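Local coordinates for protein exoglucanase A (Cellulomonas fimi, PDB 7CBD) that hydrolyses 1,4-beta-glucosidic linkages of cellulose with inversion of anomeric configuration, releasing cellobiose from the non-reducing chain ends, the part here being its family 6 catalytic domain, at residues 95-103 against 163-174; 202-213 against 276-286. All blocks are in the same frame, centred on the assembly; numbering follows the deposited sequence.

Interaction 1 (95-103 against 163-174); sequences DLPGRDCFA and CQQAAPYYRQGV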
loop_
_atom_site.group_PDB
_atom_site.type_symbol
_atom_site.label_atom_id
_atom_site.label_comp_id
_atom_site.label_asym_id
_atom_site.label_seq_id
_atom_site.Cartn_x
_atom_site.Cartn_y
_atom_site.Cartn_z
ATOM N N ASP A 95 -10.262 9.038 -1.213
ATOM C CA ASP A 95 -11.432 9.609 -0.555
ATOM C C ASP A 95 -12.732 9.333 -1.302
ATOM O O ASP A 95 -13.664 10.141 -1.218
ATOM C CB ASP A 95 -11.257 11.118 -0.320
ATOM C CG ASP A 95 -12.079 11.632 0.849
ATOM O OD1 ASP A 95 -12.526 10.828 1.703
ATOM O OD2 ASP A 95 -12.254 12.866 0.914
ATOM N N LEU A 96 -12.847 8.187 -1.979
ATOM C CA LEU A 96 -14.042 7.930 -2.778
ATOM C C LEU A 96 -15.300 7.958 -1.913
ATOM O O LEU A 96 -15.272 7.575 -0.735
ATOM C CB LEU A 96 -13.981 6.559 -3.444
ATOM C CG LEU A 96 -13.215 6.508 -4.756
ATOM C CD1 LEU A 96 -12.932 5.075 -5.125
ATOM C CD2 LEU A 96 -13.947 7.211 -5.878
ATOM N N PRO A 97 -16.431 8.372 -2.482
ATOM C CA PRO A 97 -17.711 8.150 -1.795
ATOM C C PRO A 97 -17.871 6.668 -1.489
ATOM O O PRO A 97 -17.549 5.813 -2.315
ATOM C CB PRO A 97 -18.752 8.629 -2.820
ATOM C CG PRO A 97 -17.984 9.550 -3.731
ATOM C CD PRO A 97 -16.611 8.966 -3.818
ATOM N N GLY A 98 -18.351 6.365 -0.284
ATOM C CA GLY A 98 -18.505 4.980 0.123
ATOM C C GLY A 98 -17.196 4.231 0.260
ATOM O O GLY A 98 -17.164 3.008 0.081
ATOM N N ARG A 99 -16.113 4.940 0.592
ATOM C CA ARG A 99 -14.783 4.348 0.664
ATOM C C ARG A 99 -14.777 3.105 1.543
ATOM O O ARG A 99 -15.458 3.044 2.568
ATOM C CB ARG A 99 -13.808 5.367 1.257
ATOM C CG ARG A 99 -12.389 5.243 0.736
ATOM C CD ARG A 99 -11.457 6.242 1.399
ATOM N NE ARG A 99 -11.235 5.902 2.797
ATOM C CZ ARG A 99 -10.595 6.677 3.663
ATOM N NH1 ARG A 99 -10.092 7.847 3.279
ATOM N NH2 ARG A 99 -10.454 6.277 4.919
ATOM N N ASP A 100 -13.995 2.108 1.130
ATOM C CA ASP A 100 -13.798 0.878 1.903
ATOM C C ASP A 100 -15.132 0.188 2.198
ATOM O O ASP A 100 -15.480 -0.080 3.347
ATOM C CB ASP A 100 -13.023 1.147 3.199
ATOM C CG ASP A 100 -11.799 2.005 2.978
ATOM O OD1 ASP A 100 -10.836 1.534 2.340
ATOM O OD2 ASP A 100 -11.796 3.162 3.435
ATOM N N CYS A 101 -15.872 -0.114 1.129
ATOM C CA CYS A 101 -17.261 -0.538 1.291
ATOM C C CYS A 101 -17.418 -1.878 1.999
ATOM O O CYS A 101 -18.487 -2.138 2.561
ATOM C CB CYS A 101 -17.979 -0.561 -0.055
ATOM S SG CYS A 101 -17.289 -1.710 -1.270
ATOM N N PHE A 102 -16.459 -2.720 1.842
ATOM C CA PHE A 102 -16.411 -4.047 2.622
ATOM C C PHE A 102 -16.134 -3.930 4.201
ATOM O O PHE A 102 -16.289 -4.927 4.825
ATOM C CB PHE A 102 -15.322 -4.912 1.971
ATOM C CG PHE A 102 -15.382 -6.377 2.315
ATOM C CD1 PHE A 102 -16.588 -7.051 2.381
ATOM C CD2 PHE A 102 -14.210 -7.090 2.524
ATOM C CE1 PHE A 102 -16.625 -8.401 2.676
ATOM C CE2 PHE A 102 -14.241 -8.438 2.815
ATOM C CZ PHE A 102 -15.450 -9.095 2.884
ATOM N N ALA A 103 -15.709 -2.789 4.711
ATOM C CA ALA A 103 -15.506 -2.620 6.109
ATOM C C ALA A 103 -16.863 -2.589 6.776
ATOM O O ALA A 103 -17.778 -2.027 6.301
ATOM C CB ALA A 103 -14.737 -1.355 6.323
ATOM N N CYS A 163 -21.247 -2.140 -0.768
ATOM C CA CYS A 163 -20.482 -2.182 -2.010
ATOM C C CYS A 163 -21.374 -2.020 -3.234
ATOM O O CYS A 163 -20.962 -1.402 -4.220
ATOM C CB CYS A 163 -19.631 -3.452 -2.088
ATOM S SG CYS A 163 -18.262 -3.470 -0.907
ATOM N N GLN A 164 -22.600 -2.556 -3.188
ATOM C CA GLN A 164 -23.566 -2.268 -4.243
ATOM C C GLN A 164 -23.819 -0.769 -4.342
ATOM O O GLN A 164 -23.816 -0.193 -5.438
ATOM C CB GLN A 164 -24.871 -3.009 -3.956
ATOM C CG GLN A 164 -24.722 -4.509 -3.987
ATOM C CD GLN A 164 -25.843 -5.214 -3.265
ATOM O OE1 GLN A 164 -26.928 -4.652 -3.087
ATOM N NE2 GLN A 164 -25.600 -6.458 -2.859
ATOM N N GLN A 165 -24.022 -0.119 -3.190
ATOM C CA GLN A 165 -24.274 1.317 -3.160
ATOM C C GLN A 165 -23.074 2.094 -3.679
ATOM O O GLN A 165 -23.231 3.106 -4.373
ATOM C CB GLN A 165 -24.592 1.756 -1.727
ATOM C CG GLN A 165 -25.893 1.192 -1.164
ATOM C CD GLN A 165 -25.900 1.103 0.367
ATOM O OE1 GLN A 165 -24.994 1.601 1.045
ATOM N NE2 GLN A 165 -26.924 0.453 0.911
ATOM N N ALA A 166 -21.867 1.626 -3.362
ATOM C CA ALA A 166 -20.658 2.358 -3.718
ATOM C C ALA A 166 -20.278 2.170 -5.179
ATOM O O ALA A 166 -19.612 3.040 -5.750
ATOM C CB ALA A 166 -19.496 1.925 -2.818
ATOM N N ALA A 167 -20.691 1.054 -5.789
ATOM C CA ALA A 167 -20.247 0.681 -7.134
ATOM C C ALA A 167 -20.322 1.803 -8.161
ATOM O O ALA A 167 -19.297 2.080 -8.805
ATOM C CB ALA A 167 -20.956 -0.598 -7.606
ATOM N N PRO A 168 -21.458 2.470 -8.379
ATOM C CA PRO A 168 -21.458 3.536 -9.391
ATOM C C PRO A 168 -20.531 4.682 -9.035
ATOM O O PRO A 168 -19.957 5.310 -9.931
ATOM C CB PRO A 168 -22.929 3.971 -9.452
ATOM C CG PRO A 168 -23.499 3.556 -8.140
ATOM C CD PRO A 168 -22.793 2.290 -7.777
ATOM N N TYR A 169 -20.334 4.943 -7.743
ATOM C CA TYR A 169 -19.466 6.037 -7.334
ATOM C C TYR A 169 -17.993 5.679 -7.442
ATOM O O TYR A 169 -17.178 6.555 -7.739
ATOM C CB TYR A 169 -19.848 6.507 -5.933
ATOM C CG TYR A 169 -21.296 6.915 -5.894
ATOM C CD1 TYR A 169 -21.730 8.030 -6.594
ATOM C CD2 TYR A 169 -22.235 6.165 -5.203
ATOM C CE1 TYR A 169 -23.054 8.405 -6.588
ATOM C CE2 TYR A 169 -23.559 6.531 -5.191
ATOM C CZ TYR A 169 -23.963 7.651 -5.885
ATOM O OH TYR A 169 -25.284 8.019 -5.878
ATOM N N TYR A 170 -17.628 4.412 -7.229
ATOM C CA TYR A 170 -16.249 4.015 -7.498
ATOM C C TYR A 170 -15.941 4.158 -8.979
ATOM O O TYR A 170 -14.894 4.692 -9.356
ATOM C CB TYR A 170 -15.996 2.572 -7.062
ATOM C CG TYR A 170 -15.931 2.294 -5.575
ATOM C CD1 TYR A 170 -15.600 1.025 -5.127
ATOM C CD2 TYR A 170 -16.204 3.274 -4.619
ATOM C CE1 TYR A 170 -15.547 0.720 -3.779
ATOM C CE2 TYR A 170 -16.142 2.983 -3.247
ATOM C CZ TYR A 170 -15.826 1.696 -2.843
ATOM O OH TYR A 170 -15.780 1.355 -1.505
ATOM N N ARG A 171 -16.851 3.702 -9.840
ATOM C CA ARG A 171 -16.605 3.795 -11.274
ATOM C C ARG A 171 -16.524 5.251 -11.724
ATOM O O ARG A 171 -15.600 5.642 -12.446
ATOM C CB ARG A 171 -17.693 3.045 -12.036
ATOM C CG ARG A 171 -17.577 1.532 -11.961
ATOM C CD ARG A 171 -18.674 0.932 -12.813
ATOM N NE ARG A 171 -18.711 -0.526 -12.830
ATOM C CZ ARG A 171 -18.149 -1.274 -13.774
ATOM N NH1 ARG A 171 -17.463 -0.709 -14.761
ATOM N NH2 ARG A 171 -18.269 -2.593 -13.728
ATOM N N GLN A 172 -17.481 6.076 -11.298
ATOM C CA GLN A 172 -17.501 7.463 -11.755
ATOM C C GLN A 172 -16.417 8.289 -11.074
ATOM O O GLN A 172 -15.825 9.179 -11.698
ATOM C CB GLN A 172 -18.889 8.066 -11.539
ATOM C CG GLN A 172 -19.979 7.348 -12.334
ATOM C CD GLN A 172 -21.381 7.744 -11.922
ATOM O OE1 GLN A 172 -21.619 8.874 -11.496
ATOM N NE2 GLN A 172 -22.321 6.812 -12.051
ATOM N N GLY A 173 -16.134 7.999 -9.802
ATOM C CA GLY A 173 -15.107 8.742 -9.097
ATOM C C GLY A 173 -13.718 8.433 -9.607
ATOM O O GLY A 173 -12.902 9.341 -9.788
ATOM N N VAL A 174 -13.427 7.153 -9.856
ATOM C CA VAL A 174 -12.122 6.810 -10.411
ATOM C C VAL A 174 -11.970 7.388 -11.815
ATOM O O VAL A 174 -10.903 7.902 -12.169
ATOM C CB VAL A 174 -11.851 5.293 -10.348
ATOM C CG1 VAL A 174 -10.569 4.949 -11.106
ATOM C CG2 VAL A 174 -11.736 4.839 -8.907
#
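The loop 95-103 runs along one side of the helix 163-174, with the CA atoms of Gly98 and Ala166 5.1 Å apart and those of Cys101 and Cys163 slightly closer still; a type II beta turn, Leu96 to Arg99, brings Gly98 against the helix. Tyr170 carries the middle of the contact. Its CG lies anti to the carbonyl carbon (chi1 -72°), which sends the ring along the helix flank to the turn, where the hydroxyl serves twice: OH donates to Gly98 O at 2.7 Å, from above the carbonyl plane, and accepts a weak bond from Cys101 N at 3.0 Å. A phenol suits this place because one oxygen can answer both a carbonyl and an N-H of the loop. Pro97 O lies at the ring edge, 3.3 Å from Tyr170 CE2, while Ala166 CB lies over one face, toward its rim. Gly98 fits the turn by its positive phi, and a side chain there would press on Ala166. At one end Leu96 forks over the helix, CD1 resting 3.8 Å from Tyr170 CD2 and also meeting Val174 CG2, and CD2 lying 3.7 Å from Gly173 CA, where glycine leaves room for the methyl. Beside it Pro97 CB packs on Tyr169 CB, and the Tyr169 hydroxyl turns off to Asp114. At the other end the Cys101-Cys163 disulfide (SG to SG 2.0 Å, chi3 95°) ties loop to helix covalently, and Cys101 SG stands obliquely beside the Tyr170 ring. Asp100 faces away: OD1 is hydrogen-bonded to Tyr94 and OD2 forms a salt bridge with Arg99 NE; its side chain closely approaches that of Asp149, the predicted proton donor. The arrangement is a disulfide-braced loop following a strand of the family 6 parallel beta/alpha barrel, bordering the probable active site.

Interaction 2 (202-213 against 276-286); sequences DSNAGPSATLFA and HMHRLLVAAGF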
loop_
_atom_site.group_PDB
_atom_site.type_symbol
_atom_site.label_atom_id
_atom_site.label_comp_id
_atom_site.label_asym_id
_atom_site.label_seq_id
_atom_site.Cartn_x
_atom_site.Cartn_y
_atom_site.Cartn_z
ATOM N N ASP A 202 -7.948 -17.122 -9.828
ATOM C CA ASP A 202 -8.407 -16.838 -11.189
ATOM C C ASP A 202 -9.811 -16.240 -11.193
ATOM O O ASP A 202 -10.107 -15.323 -11.973
ATOM C CB ASP A 202 -8.430 -18.121 -12.023
ATOM C CG ASP A 202 -7.055 -18.577 -12.462
ATOM O OD1 ASP A 202 -6.068 -17.850 -12.242
ATOM O OD2 ASP A 202 -6.968 -19.673 -13.055
ATOM N N SER A 203 -10.694 -16.749 -10.337
ATOM C CA SER A 203 -12.072 -16.274 -10.326
ATOM C C SER A 203 -12.199 -14.832 -9.845
ATOM O O SER A 203 -13.252 -14.220 -10.048
ATOM C CB SER A 203 -12.909 -17.177 -9.433
ATOM O OG SER A 203 -12.234 -17.360 -8.208
ATOM N N ASN A 204 -11.170 -14.287 -9.196
ATOM C CA ASN A 204 -11.153 -12.884 -8.801
ATOM C C ASN A 204 -10.255 -12.035 -9.690
ATOM O O ASN A 204 -10.620 -10.910 -10.045
ATOM C CB ASN A 204 -10.700 -12.743 -7.344
ATOM C CG ASN A 204 -11.729 -13.278 -6.355
ATOM O OD1 ASN A 204 -12.854 -13.618 -6.723
ATOM N ND2 ASN A 204 -11.342 -13.349 -5.083
ATOM N N ALA A 205 -9.093 -12.566 -10.074
ATOM C CA ALA A 205 -8.152 -11.809 -10.891
ATOM C C ALA A 205 -8.749 -11.467 -12.248
ATOM O O ALA A 205 -8.620 -10.335 -12.726
ATOM C CB ALA A 205 -6.868 -12.619 -11.062
ATOM N N GLY A 206 -9.388 -12.440 -12.893
ATOM C CA GLY A 206 -9.924 -12.256 -14.220
ATOM C C GLY A 206 -10.965 -11.157 -14.299
ATOM O O GLY A 206 -10.839 -10.207 -15.080
ATOM N N PRO A 207 -12.038 -11.280 -13.511
ATOM C CA PRO A 207 -13.057 -10.219 -13.516
ATOM C C PRO A 207 -12.508 -8.865 -13.110
ATOM O O PRO A 207 -12.974 -7.835 -13.614
ATOM C CB PRO A 207 -14.108 -10.737 -12.527
ATOM C CG PRO A 207 -13.966 -12.230 -12.606
ATOM C CD PRO A 207 -12.492 -12.473 -12.770
ATOM N N SER A 208 -11.509 -8.833 -12.225
ATOM C CA SER A 208 -10.918 -7.556 -11.842
ATOM C C SER A 208 -10.207 -6.907 -13.021
ATOM O O SER A 208 -10.361 -5.704 -13.262
ATOM C CB SER A 208 -9.974 -7.741 -10.655
ATOM O OG SER A 208 -10.718 -8.156 -9.532
ATOM N N ALA A 209 -9.420 -7.686 -13.770
ATOM C CA ALA A 209 -8.740 -7.125 -14.935
ATOM C C ALA A 209 -9.738 -6.560 -15.943
ATOM O O ALA A 209 -9.522 -5.479 -16.508
ATOM C CB ALA A 209 -7.846 -8.174 -15.592
ATOM N N THR A 210 -10.827 -7.288 -16.193
ATOM C CA THR A 210 -11.866 -6.805 -17.098
ATOM C C THR A 210 -12.466 -5.497 -16.601
ATOM O O THR A 210 -12.682 -4.564 -17.386
ATOM C CB THR A 210 -12.944 -7.881 -17.242
ATOM O OG1 THR A 210 -12.340 -9.057 -17.784
ATOM C CG2 THR A 210 -14.084 -7.407 -18.145
ATOM N N LEU A 211 -12.735 -5.398 -15.298
ATOM C CA LEU A 211 -13.304 -4.165 -14.762
ATOM C C LEU A 211 -12.332 -2.997 -14.893
ATOM O O LEU A 211 -12.745 -1.871 -15.192
ATOM C CB LEU A 211 -13.733 -4.364 -13.310
ATOM C CG LEU A 211 -14.518 -3.205 -12.695
ATOM C CD1 LEU A 211 -15.616 -3.754 -11.786
ATOM C CD2 LEU A 211 -13.614 -2.266 -11.932
ATOM N N PHE A 212 -11.037 -3.235 -14.664
ATOM C CA PHE A 212 -10.062 -2.168 -14.869
ATOM C C PHE A 212 -10.063 -1.683 -16.313
ATOM O O PHE A 212 -9.957 -0.476 -16.571
ATOM C CB PHE A 212 -8.666 -2.647 -14.461
ATOM C CG PHE A 212 -8.484 -2.774 -12.970
ATOM C CD1 PHE A 212 -8.809 -1.723 -12.124
ATOM C CD2 PHE A 212 -8.000 -3.948 -12.414
ATOM C CE1 PHE A 212 -8.647 -1.838 -10.752
ATOM C CE2 PHE A 212 -7.837 -4.070 -11.037
ATOM C CZ PHE A 212 -8.155 -3.008 -10.206
ATOM N N ALA A 213 -10.192 -2.606 -17.270
ATOM C CA ALA A 213 -10.257 -2.197 -18.670
ATOM C C ALA A 213 -11.513 -1.381 -18.953
ATOM O O ALA A 213 -11.461 -0.403 -19.707
ATOM C CB ALA A 213 -10.171 -3.414 -19.589
ATOM N N HIS A 276 1.119 -12.160 -12.707
ATOM C CA HIS A 276 -0.199 -12.667 -13.068
ATOM C C HIS A 276 -1.097 -11.545 -13.575
ATOM O O HIS A 276 -1.701 -11.646 -14.653
ATOM C CB HIS A 276 -0.779 -13.317 -11.807
ATOM C CG HIS A 276 -2.118 -13.970 -11.971
ATOM N ND1 HIS A 276 -2.835 -14.430 -10.887
ATOM C CD2 HIS A 276 -2.864 -14.257 -13.065
ATOM C CE1 HIS A 276 -3.963 -14.972 -11.305
ATOM N NE2 HIS A 276 -4.008 -14.877 -12.622
ATOM N N MET A 277 -1.178 -10.452 -12.815
ATOM C CA MET A 277 -2.062 -9.359 -13.199
ATOM C C MET A 277 -1.556 -8.631 -14.434
ATOM O O MET A 277 -2.359 -8.189 -15.261
ATOM C CB MET A 277 -2.257 -8.397 -12.035
ATOM C CG MET A 277 -3.121 -8.980 -10.939
ATOM S SD MET A 277 -4.782 -9.459 -11.488
ATOM C CE MET A 277 -5.589 -7.859 -11.606
ATOM N N HIS A 278 -0.234 -8.485 -14.589
ATOM C CA HIS A 278 0.261 -7.866 -15.814
ATOM C C HIS A 278 -0.234 -8.627 -17.037
ATOM O O HIS A 278 -0.697 -8.022 -18.008
ATOM C CB HIS A 278 1.787 -7.749 -15.796
ATOM C CG HIS A 278 2.333 -6.869 -16.878
ATOM N ND1 HIS A 278 2.592 -7.320 -18.155
ATOM C CD2 HIS A 278 2.662 -5.554 -16.872
ATOM C CE1 HIS A 278 3.058 -6.323 -18.887
ATOM N NE2 HIS A 278 3.110 -5.240 -18.134
ATOM N N ARG A 279 -0.137 -9.961 -17.007
ATOM C CA ARG A 279 -0.641 -10.779 -18.107
ATOM C C ARG A 279 -2.116 -10.504 -18.356
ATOM O O ARG A 279 -2.525 -10.199 -19.483
ATOM C CB ARG A 279 -0.452 -12.263 -17.787
ATOM C CG ARG A 279 0.961 -12.787 -17.921
ATOM C CD ARG A 279 0.991 -14.315 -17.829
ATOM N NE ARG A 279 0.635 -14.808 -16.496
ATOM C CZ ARG A 279 1.515 -15.057 -15.533
ATOM N NH1 ARG A 279 2.806 -14.857 -15.749
ATOM N NH2 ARG A 279 1.104 -15.504 -14.354
ATOM N N LEU A 280 -2.933 -10.608 -17.307
ATOM C CA LEU A 280 -4.375 -10.474 -17.479
ATOM C C LEU A 280 -4.760 -9.073 -17.936
ATOM O O LEU A 280 -5.676 -8.910 -18.754
ATOM C CB LEU A 280 -5.100 -10.812 -16.179
ATOM C CG LEU A 280 -5.033 -12.267 -15.731
ATOM C CD1 LEU A 280 -5.724 -12.412 -14.398
ATOM C CD2 LEU A 280 -5.650 -13.189 -16.764
ATOM N N LEU A 281 -4.095 -8.049 -17.403
ATOM C CA LEU A 281 -4.426 -6.685 -17.795
ATOM C C LEU A 281 -4.112 -6.449 -19.265
ATOM O O LEU A 281 -4.913 -5.846 -19.988
ATOM C CB LEU A 281 -3.687 -5.689 -16.907
ATOM C CG LEU A 281 -4.232 -5.623 -15.478
ATOM C CD1 LEU A 281 -3.189 -5.017 -14.546
ATOM C CD2 LEU A 281 -5.556 -4.854 -15.413
ATOM N N VAL A 282 -2.963 -6.941 -19.734
ATOM C CA VAL A 282 -2.639 -6.807 -21.152
ATOM C C VAL A 282 -3.672 -7.537 -22.000
ATOM O O VAL A 282 -4.178 -7.002 -22.992
ATOM C CB VAL A 282 -1.209 -7.297 -21.438
ATOM C CG1 VAL A 282 -0.959 -7.367 -22.943
ATOM C CG2 VAL A 282 -0.203 -6.386 -20.762
ATOM N N ALA A 283 -4.020 -8.761 -21.607
ATOM C CA ALA A 283 -5.023 -9.512 -22.354
ATOM C C ALA A 283 -6.366 -8.791 -22.376
ATOM O O ALA A 283 -7.114 -8.894 -23.358
ATOM C CB ALA A 283 -5.161 -10.913 -21.763
ATOM N N ALA A 284 -6.675 -8.031 -21.325
ATOM C CA ALA A 284 -7.933 -7.302 -21.230
ATOM C C ALA A 284 -7.934 -6.000 -22.018
ATOM O O ALA A 284 -8.986 -5.354 -22.104
ATOM C CB ALA A 284 -8.273 -7.023 -19.763
ATOM N N GLY A 285 -6.791 -5.582 -22.567
ATOM C CA GLY A 285 -6.756 -4.423 -23.437
ATOM C C GLY A 285 -5.668 -3.413 -23.128
ATOM O O GLY A 285 -5.429 -2.513 -23.933
ATOM N N PHE A 286 -5.004 -3.536 -21.980
ATOM C CA PHE A 286 -3.956 -2.588 -21.633
ATOM C C PHE A 286 -2.716 -2.834 -22.486
ATOM O O PHE A 286 -2.430 -3.973 -22.862
ATOM C CB PHE A 286 -3.604 -2.715 -20.150
ATOM C CG PHE A 286 -4.633 -2.102 -19.250
ATOM C CD1 PHE A 286 -4.569 -0.753 -18.926
ATOM C CD2 PHE A 286 -5.704 -2.855 -18.778
ATOM C CE1 PHE A 286 -5.537 -0.169 -18.126
ATOM C CE2 PHE A 286 -6.675 -2.274 -17.977
ATOM C CZ PHE A 286 -6.586 -0.927 -17.649
HETATM O O HOH W 1 -6.092 -15.963 -13.994
#
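Ala209 and Ala205 of helix 202-213 lie directly against the side chains of helix 276-283, and these small residues let the axes approach to 8.7 Å at a crossing angle of -48°. Ala205 CB is met by Leu280 CD1 at 3.5 Å and by Met277 SD. One turn on, Ala209 CB rests 3.9 Å from Leu280 CB, and Leu281 CD2 reaches both Ala209 CA and, at 3.9 Å, Phe212 CB. Met277 is bent at both chi2 and chi3, which folds its sulfur and CE back toward the other helix, the methyl ending at the edge of the Phe212 ring. Farther along, Ala213 CB sits 3.4 Å from Ala284 O, and the Phe286 ring turns its edge to the backbone, CZ 3.6 Å from Phe212 O. Gly285, the first residue to leave helical angles, forms a Schellman motif, its positive phi suiting glycine and swinging the chain round to place Phe286, whose ring also meets Phe223 and Phe229 edge-to-face. At the opposite, more open end, His276 takes its CG anti to the backbone N (chi1 -177°) and extends its ring toward Ala205 and Asp202. A water in the plane of the ring spans the gap, 2.7 Å from His276 NE2 and donating to Asp202 OD1, while Asp267 holds ND1 and so fixes the ring's rotation. A leucine in place of His276 would probably leave Asp267 and the bridging water without their imidazole partner, so that Asp202 loses its water-mediated tie to the second helix. Ser208, buried, is hydrogen-bonded to Asn204 O within its own helix and to Thr155 beyond it. The two helices are thus joined by apolar packing, with polar linkage confined to the water at the rim, so shape complementarity rather than directional bonding sets their mutual placement.

How the interactions relate
Interaction 1 is a buried contact between a loop and helix 161-182, whereas interaction 2 joins helix 202-218 to helix 270-283 and is only partly buried, its Asp202 end reaching the surface. They share no element, yet they adjoin: helix 161-182 meets helix 202-218 where Arg171 NH2 lies 3.5 Å from Leu211 CD1, and Val174 touches Val215. Helix 153-156 also packs against both, through Leu154. The chemistry follows the place. Beside the predicted proton donor, an irregular loop is fixed by a covalent bridge and a tyrosine hydroxyl; between two helices, alanines of 202-213 receive larger leucine, methionine and phenylalanine side chains, and one water at the rim supplies the polar tie.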